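Local coordinates for caspase Nc (Drosophila melanogaster, PDB 2FP3), which is an initiator caspase, a cysteine protease that acts in the activation cascade of the caspases that execute apoptosis, at residues Y53-R58 with L307-G312; R61-M66 with E128-V133. The protein carries 2 engineered substitutions. All blocks are in the same frame, centred on the assembly; numbering follows the deposited sequence.

Contact 1. Residues Y53-R58 with L307-G312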
loop_
_atom_site.group_PDB
_atom_site.type_symbol
_atom_site.label_atom_id
_atom_site.label_comp_id
_atom_site.label_asym_id
_atom_site.label_seq_id
_atom_site.Cartn_x
_atom_site.Cartn_y
_atom_site.Cartn_z
ATOM N N TYR A 53 5.493 11.886 -11.542
ATOM C CA TYR A 53 6.546 10.903 -11.314
ATOM C C TYR A 53 6.666 10.052 -12.556
ATOM O O TYR A 53 5.656 9.641 -13.139
ATOM C CB TYR A 53 6.233 9.991 -10.125
ATOM C CG TYR A 53 6.277 10.678 -8.776
ATOM C CD1 TYR A 53 7.486 11.094 -8.211
ATOM C CD2 TYR A 53 5.095 10.918 -8.071
ATOM C CE1 TYR A 53 7.511 11.744 -6.955
ATOM C CE2 TYR A 53 5.101 11.557 -6.841
ATOM C CZ TYR A 53 6.300 11.972 -6.279
ATOM O OH TYR A 53 6.254 12.610 -5.060
ATOM N N LYS A 54 7.903 9.778 -12.951
ATOM C CA LYS A 54 8.154 8.964 -14.131
ATOM C C LYS A 54 7.616 7.545 -13.931
ATOM O O LYS A 54 7.958 6.876 -12.958
ATOM C CB LYS A 54 9.654 8.930 -14.427
ATOM C CG LYS A 54 10.006 8.361 -15.798
ATOM C CD LYS A 54 11.522 8.385 -16.069
ATOM C CE LYS A 54 12.259 7.262 -15.331
ATOM N NZ LYS A 54 11.825 5.910 -15.809
ATOM N N MET A 55 6.764 7.110 -14.852
ATOM C CA MET A 55 6.162 5.781 -14.828
ATOM C C MET A 55 6.026 5.285 -16.268
ATOM O O MET A 55 4.914 5.090 -16.767
ATOM C CB MET A 55 4.775 5.832 -14.190
ATOM C CG MET A 55 4.786 6.177 -12.722
ATOM S SD MET A 55 5.612 4.923 -11.752
ATOM C CE MET A 55 4.246 3.848 -11.312
ATOM N N GLN A 56 7.155 5.058 -16.930
ATOM C CA GLN A 56 7.127 4.627 -18.322
ATOM C C GLN A 56 8.068 3.488 -18.727
ATOM O O GLN A 56 8.090 3.102 -19.898
ATOM C CB GLN A 56 7.372 5.853 -19.205
ATOM C CG GLN A 56 8.414 6.797 -18.630
ATOM C CD GLN A 56 8.494 8.139 -19.360
ATOM O OE1 GLN A 56 7.533 8.916 -19.383
ATOM N NE2 GLN A 56 9.650 8.415 -19.957
ATOM N N SER A 57 8.833 2.941 -17.780
ATOM C CA SER A 57 9.759 1.846 -18.091
ATOM C C SER A 57 8.935 0.615 -18.409
ATOM O O SER A 57 7.747 0.582 -18.100
ATOM C CB SER A 57 10.656 1.535 -16.892
ATOM O OG SER A 57 10.041 0.593 -16.023
ATOM N N ARG A 58 9.532 -0.409 -19.011
ATOM C CA ARG A 58 8.722 -1.586 -19.300
ATOM C C ARG A 58 8.909 -2.818 -18.437
ATOM O O ARG A 58 8.183 -3.786 -18.602
ATOM C CB ARG A 58 8.785 -1.969 -20.786
ATOM C CG ARG A 58 10.133 -1.952 -21.457
ATOM C CD ARG A 58 9.903 -2.120 -22.950
ATOM N NE ARG A 58 11.118 -2.009 -23.746
ATOM C CZ ARG A 58 11.128 -1.987 -25.074
ATOM N NH1 ARG A 58 9.989 -2.066 -25.748
ATOM N NH2 ARG A 58 12.278 -1.892 -25.729
ATOM N N LEU A 307 0.770 10.877 -9.578
ATOM C CA LEU A 307 1.218 9.517 -9.787
ATOM C C LEU A 307 0.236 8.755 -10.665
ATOM O O LEU A 307 -0.822 8.318 -10.195
ATOM C CB LEU A 307 1.387 8.774 -8.456
ATOM C CG LEU A 307 1.769 7.300 -8.640
ATOM C CD1 LEU A 307 3.000 7.213 -9.522
ATOM C CD2 LEU A 307 2.038 6.634 -7.321
ATOM N N TYR A 308 0.571 8.627 -11.946
ATOM C CA TYR A 308 -0.252 7.862 -12.879
ATOM C C TYR A 308 0.481 6.538 -13.025
ATOM O O TYR A 308 1.699 6.511 -13.172
ATOM C CB TYR A 308 -0.353 8.549 -14.244
ATOM C CG TYR A 308 -1.251 9.758 -14.251
ATOM C CD1 TYR A 308 -0.727 11.040 -14.090
ATOM C CD2 TYR A 308 -2.644 9.620 -14.389
ATOM C CE1 TYR A 308 -1.564 12.163 -14.065
ATOM C CE2 TYR A 308 -3.488 10.733 -14.363
ATOM C CZ TYR A 308 -2.942 11.999 -14.203
ATOM O OH TYR A 308 -3.761 13.113 -14.195
ATOM N N PHE A 309 -0.254 5.439 -12.961
ATOM C CA PHE A 309 0.356 4.127 -13.066
ATOM C C PHE A 309 0.557 3.670 -14.518
ATOM O O PHE A 309 1.358 2.761 -14.783
ATOM C CB PHE A 309 -0.486 3.109 -12.283
ATOM C CG PHE A 309 -0.360 3.236 -10.781
ATOM C CD1 PHE A 309 0.774 2.769 -10.117
ATOM C CD2 PHE A 309 -1.363 3.842 -10.032
ATOM C CE1 PHE A 309 0.908 2.910 -8.730
ATOM C CE2 PHE A 309 -1.241 3.990 -8.649
ATOM C CZ PHE A 309 -0.097 3.521 -7.998
ATOM N N ASN A 310 -0.154 4.312 -15.446
ATOM C CA ASN A 310 -0.076 3.973 -16.869
ATOM C C ASN A 310 -0.046 2.456 -17.048
ATOM O O ASN A 310 0.819 1.909 -17.734
ATOM C CB ASN A 310 1.173 4.593 -17.494
ATOM C CG ASN A 310 1.164 6.109 -17.435
ATOM O OD1 ASN A 310 0.170 6.744 -17.781
ATOM N ND2 ASN A 310 2.277 6.700 -17.007
ATOM N N PRO A 311 -1.008 1.750 -16.448
ATOM C CA PRO A 311 -0.961 0.295 -16.614
ATOM C C PRO A 311 -1.051 -0.167 -18.061
ATOM O O PRO A 311 -1.847 0.349 -18.845
ATOM C CB PRO A 311 -2.136 -0.181 -15.775
ATOM C CG PRO A 311 -3.136 0.888 -16.001
ATOM C CD PRO A 311 -2.316 2.178 -15.925
ATOM N N GLY A 312 -0.216 -1.137 -18.405
ATOM C CA GLY A 312 -0.210 -1.692 -19.747
ATOM C C GLY A 312 0.367 -0.823 -20.850
ATOM O O GLY A 312 0.136 -1.100 -22.022
HETATM O O HOH W 1 3.242 8.907 -13.287
#

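Contact 2. Residues R61-M66 with E128-V133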
loop_
_atom_site.group_PDB
_atom_site.type_symbol
_atom_site.label_atom_id
_atom_site.label_comp_id
_atom_site.label_asym_id
_atom_site.label_seq_id
_atom_site.Cartn_x
_atom_site.Cartn_y
_atom_site.Cartn_z
ATOM N N ARG A 61 8.402 -0.887 -13.659
ATOM C CA ARG A 61 7.298 0.009 -13.343
ATOM C C ARG A 61 7.106 0.192 -11.843
ATOM O O ARG A 61 6.866 1.307 -11.382
ATOM C CB ARG A 61 6.001 -0.493 -13.991
ATOM C CG ARG A 61 4.834 0.465 -13.877
ATOM C CD ARG A 61 5.242 1.901 -14.226
ATOM N NE ARG A 61 5.717 2.033 -15.604
ATOM C CZ ARG A 61 4.938 1.979 -16.681
ATOM N NH1 ARG A 61 3.630 1.798 -16.550
ATOM N NH2 ARG A 61 5.466 2.090 -17.890
ATOM N N GLY A 62 7.221 -0.893 -11.083
ATOM C CA GLY A 62 7.072 -0.783 -9.644
ATOM C C GLY A 62 7.364 -2.042 -8.850
ATOM O O GLY A 62 7.417 -3.155 -9.395
ATOM N N VAL A 63 7.578 -1.862 -7.550
ATOM C CA VAL A 63 7.830 -2.978 -6.651
ATOM C C VAL A 63 6.793 -2.909 -5.531
ATOM O O VAL A 63 6.585 -1.854 -4.920
ATOM C CB VAL A 63 9.236 -2.908 -6.002
ATOM C CG1 VAL A 63 9.317 -3.901 -4.848
ATOM C CG2 VAL A 63 10.336 -3.225 -7.036
ATOM N N LEU A 64 6.138 -4.033 -5.275
ATOM C CA LEU A 64 5.147 -4.110 -4.216
ATOM C C LEU A 64 5.617 -5.064 -3.133
ATOM O O LEU A 64 5.958 -6.217 -3.405
ATOM C CB LEU A 64 3.798 -4.618 -4.747
ATOM C CG LEU A 64 2.862 -5.130 -3.637
ATOM C CD1 LEU A 64 2.473 -3.969 -2.746
ATOM C CD2 LEU A 64 1.611 -5.784 -4.231
ATOM N N LEU A 65 5.652 -4.576 -1.902
ATOM C CA LEU A 65 6.020 -5.418 -0.773
ATOM C C LEU A 65 4.690 -5.649 -0.077
ATOM O O LEU A 65 4.122 -4.718 0.497
ATOM C CB LEU A 65 6.980 -4.702 0.181
ATOM C CG LEU A 65 7.149 -5.429 1.527
ATOM C CD1 LEU A 65 7.743 -6.815 1.285
ATOM C CD2 LEU A 65 8.040 -4.617 2.456
ATOM N N MET A 66 4.176 -6.872 -0.153
ATOM C CA MET A 66 2.900 -7.178 0.476
ATOM C C MET A 66 3.079 -8.115 1.655
ATOM O O MET A 66 3.563 -9.230 1.497
ATOM C CB MET A 66 1.945 -7.820 -0.520
ATOM C CG MET A 66 0.495 -7.621 -0.140
ATOM S SD MET A 66 -0.551 -9.011 -0.538
ATOM C CE MET A 66 -0.515 -8.984 -2.297
ATOM N N GLU A 128 10.627 2.248 -10.653
ATOM C CA GLU A 128 10.103 3.596 -10.768
ATOM C C GLU A 128 9.181 3.954 -9.619
ATOM O O GLU A 128 8.953 5.134 -9.368
ATOM C CB GLU A 128 9.323 3.758 -12.085
ATOM C CG GLU A 128 10.178 3.718 -13.351
ATOM C CD GLU A 128 9.348 3.705 -14.619
ATOM O OE1 GLU A 128 8.634 2.716 -14.865
ATOM O OE2 GLU A 128 9.410 4.693 -15.372
ATOM N N CYS A 129 8.664 2.950 -8.914
ATOM C CA CYS A 129 7.704 3.200 -7.840
ATOM C C CYS A 129 7.683 2.112 -6.757
ATOM O O CYS A 129 7.825 0.920 -7.052
ATOM C CB CYS A 129 6.306 3.336 -8.470
ATOM S SG CYS A 129 4.921 3.523 -7.327
ATOM N N PHE A 130 7.500 2.519 -5.505
ATOM C CA PHE A 130 7.456 1.550 -4.416
ATOM C C PHE A 130 6.150 1.605 -3.630
ATOM O O PHE A 130 5.743 2.661 -3.151
ATOM C CB PHE A 130 8.612 1.772 -3.445
ATOM C CG PHE A 130 8.630 0.796 -2.308
ATOM C CD1 PHE A 130 9.232 -0.452 -2.456
ATOM C CD2 PHE A 130 7.980 1.090 -1.112
ATOM C CE1 PHE A 130 9.183 -1.396 -1.432
ATOM C CE2 PHE A 130 7.924 0.150 -0.074
ATOM C CZ PHE A 130 8.523 -1.093 -0.236
ATOM N N VAL A 131 5.498 0.458 -3.494
ATOM C CA VAL A 131 4.258 0.375 -2.734
ATOM C C VAL A 131 4.360 -0.768 -1.742
ATOM O O VAL A 131 4.693 -1.896 -2.109
ATOM C CB VAL A 131 3.031 0.107 -3.637
ATOM C CG1 VAL A 131 1.789 -0.083 -2.777
ATOM C CG2 VAL A 131 2.817 1.274 -4.595
ATOM N N MET A 132 4.112 -0.474 -0.474
ATOM C CA MET A 132 4.133 -1.526 0.533
ATOM C C MET A 132 2.736 -1.587 1.131
ATOM O O MET A 132 2.123 -0.549 1.396
ATOM C CB MET A 132 5.148 -1.235 1.651
ATOM C CG MET A 132 5.087 -2.264 2.804
ATOM S SD MET A 132 6.047 -1.862 4.312
ATOM C CE MET A 132 5.086 -0.526 4.996
ATOM N N VAL A 133 2.215 -2.797 1.301
ATOM C CA VAL A 133 0.910 -2.952 1.917
ATOM C C VAL A 133 1.074 -3.922 3.072
ATOM O O VAL A 133 1.366 -5.103 2.869
ATOM C CB VAL A 133 -0.155 -3.498 0.944
ATOM C CG1 VAL A 133 -1.493 -3.587 1.659
ATOM C CG2 VAL A 133 -0.286 -2.583 -0.265
#

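Contact 1. Residues Y53-R58 with L307-G312
With CG anti to its carbonyl carbon (chi1 -67°) and the chain bent again at chi2 and chi3, Met-55 folds its thioether in against Leu-307 and Phe-309. Leu-307 answers with CG anti to its own backbone N (chi1 176°), and its CD1 branch takes up the methionine: Met-55 CG sits 3.8 Å from Leu-307 CD1, with SD and CE close by. Met-55 CG also lies 3.1 Å from Tyr-308 O. Beyond the sulfur, Met-55 CE reaches Phe-309 CD1 at 3.8 Å, the two side chains running alongside each other in one direction. Tyr-53 adds a looser contact, meeting Leu-307 CB at the edge of its ring, while its hydroxyl is hydrogen-bonded to Asp-232.

The direct polar link is nearly straight: Asn-310 ND2 donates to Met-55 O at 3.1 Å (162° at the hydrogen), tilted out of the carbonyl plane, while OD1 accepts from His-43 N. A water accepts from Tyr-308 N at 3.0 Å; it also lies near Tyr-53 O, at a doubtfully short distance. Leu-307 and Phe-309 also rest on Leu-272. This is loop-to-loop packing in the caspase fold, where the segment leading into strand 62-68 lies against the tail that follows strand 297-301.

Contact 2. Residues R61-M66 with E128-V133
Two neighbouring parallel strands of the central caspase sheet meet here, and Arg-61 and Glu-128 pair just ahead of them. Arg-61 NE donates to Glu-128 OE1 at 3.1 Å, a salt bridge in which the oxygen lies in the guanidinium plane. That oxygen is met on its syn side but from out of the carboxylate plane, the two flat groups being well turned against each other. Bends at chi2 (46°) and chi3 (62°) turn the arginine chain back toward the glutamate. Both ends have further partners: Arg-61 NH2 bonds to Phe-313 O, and Glu-128 OE2 forms a salt bridge with Lys-54.

From there the short strand segments 62-66 and 130-133 run nearly parallel, 14° between their directions, and the bonds pass in turn from one to the other: Val-63 N to Cys-129 O (2.8 Å), Val-131 N to Val-63 O, Leu-65 N to Val-131 O, and Val-133 N to Leu-65 O (2.8 Å). Helices 82-95 and 108-119 lie in the chain between these strands and cover opposite faces of the sheet, giving the three-layer alpha/beta sandwich of caspases. On the face under helix 82-95, Leu-64 CD1 packs on both Val-131 CG1 (3.9 Å) and Val-133 CG2 (4.0 Å); nearer still is the backbone, Leu-64 CD1 lying 3.1 Å from Val-131 O. Leu-64 touches Phe-93 of that helix, and Met-66 and Val-133 both touch Leu-89.

On the other face Leu-65 CD2 packs on Met-132 CG at 3.8 Å, while Leu-65 CB meets Phe-130 CZ at 3.9 Å. Leu-65 and Phe-130 both reach Val-118 of helix 108-119.

How the contacts relate
The centres of contacts 1 and 2 are 12 Å apart, and both segments of contact 2 fall between the two segments of contact 1 along the chain. Residues 53-58 lead into strand 62-68, residues 128-133 enter strand 130-139, and residues 307-312 come near the end of the chain, after strand 297-301. The two contacts also touch directly: Glu-128 OE2 probably accepts a hydrogen bond from Gln-56 N, at 2.8 Å, while the Arg-61 guanidinium packs against Phe-309 O. The early loop and the C-terminal tail are thereby joined to the starts of two parallel strands in the core of the caspase domain, the protease part of Dronc.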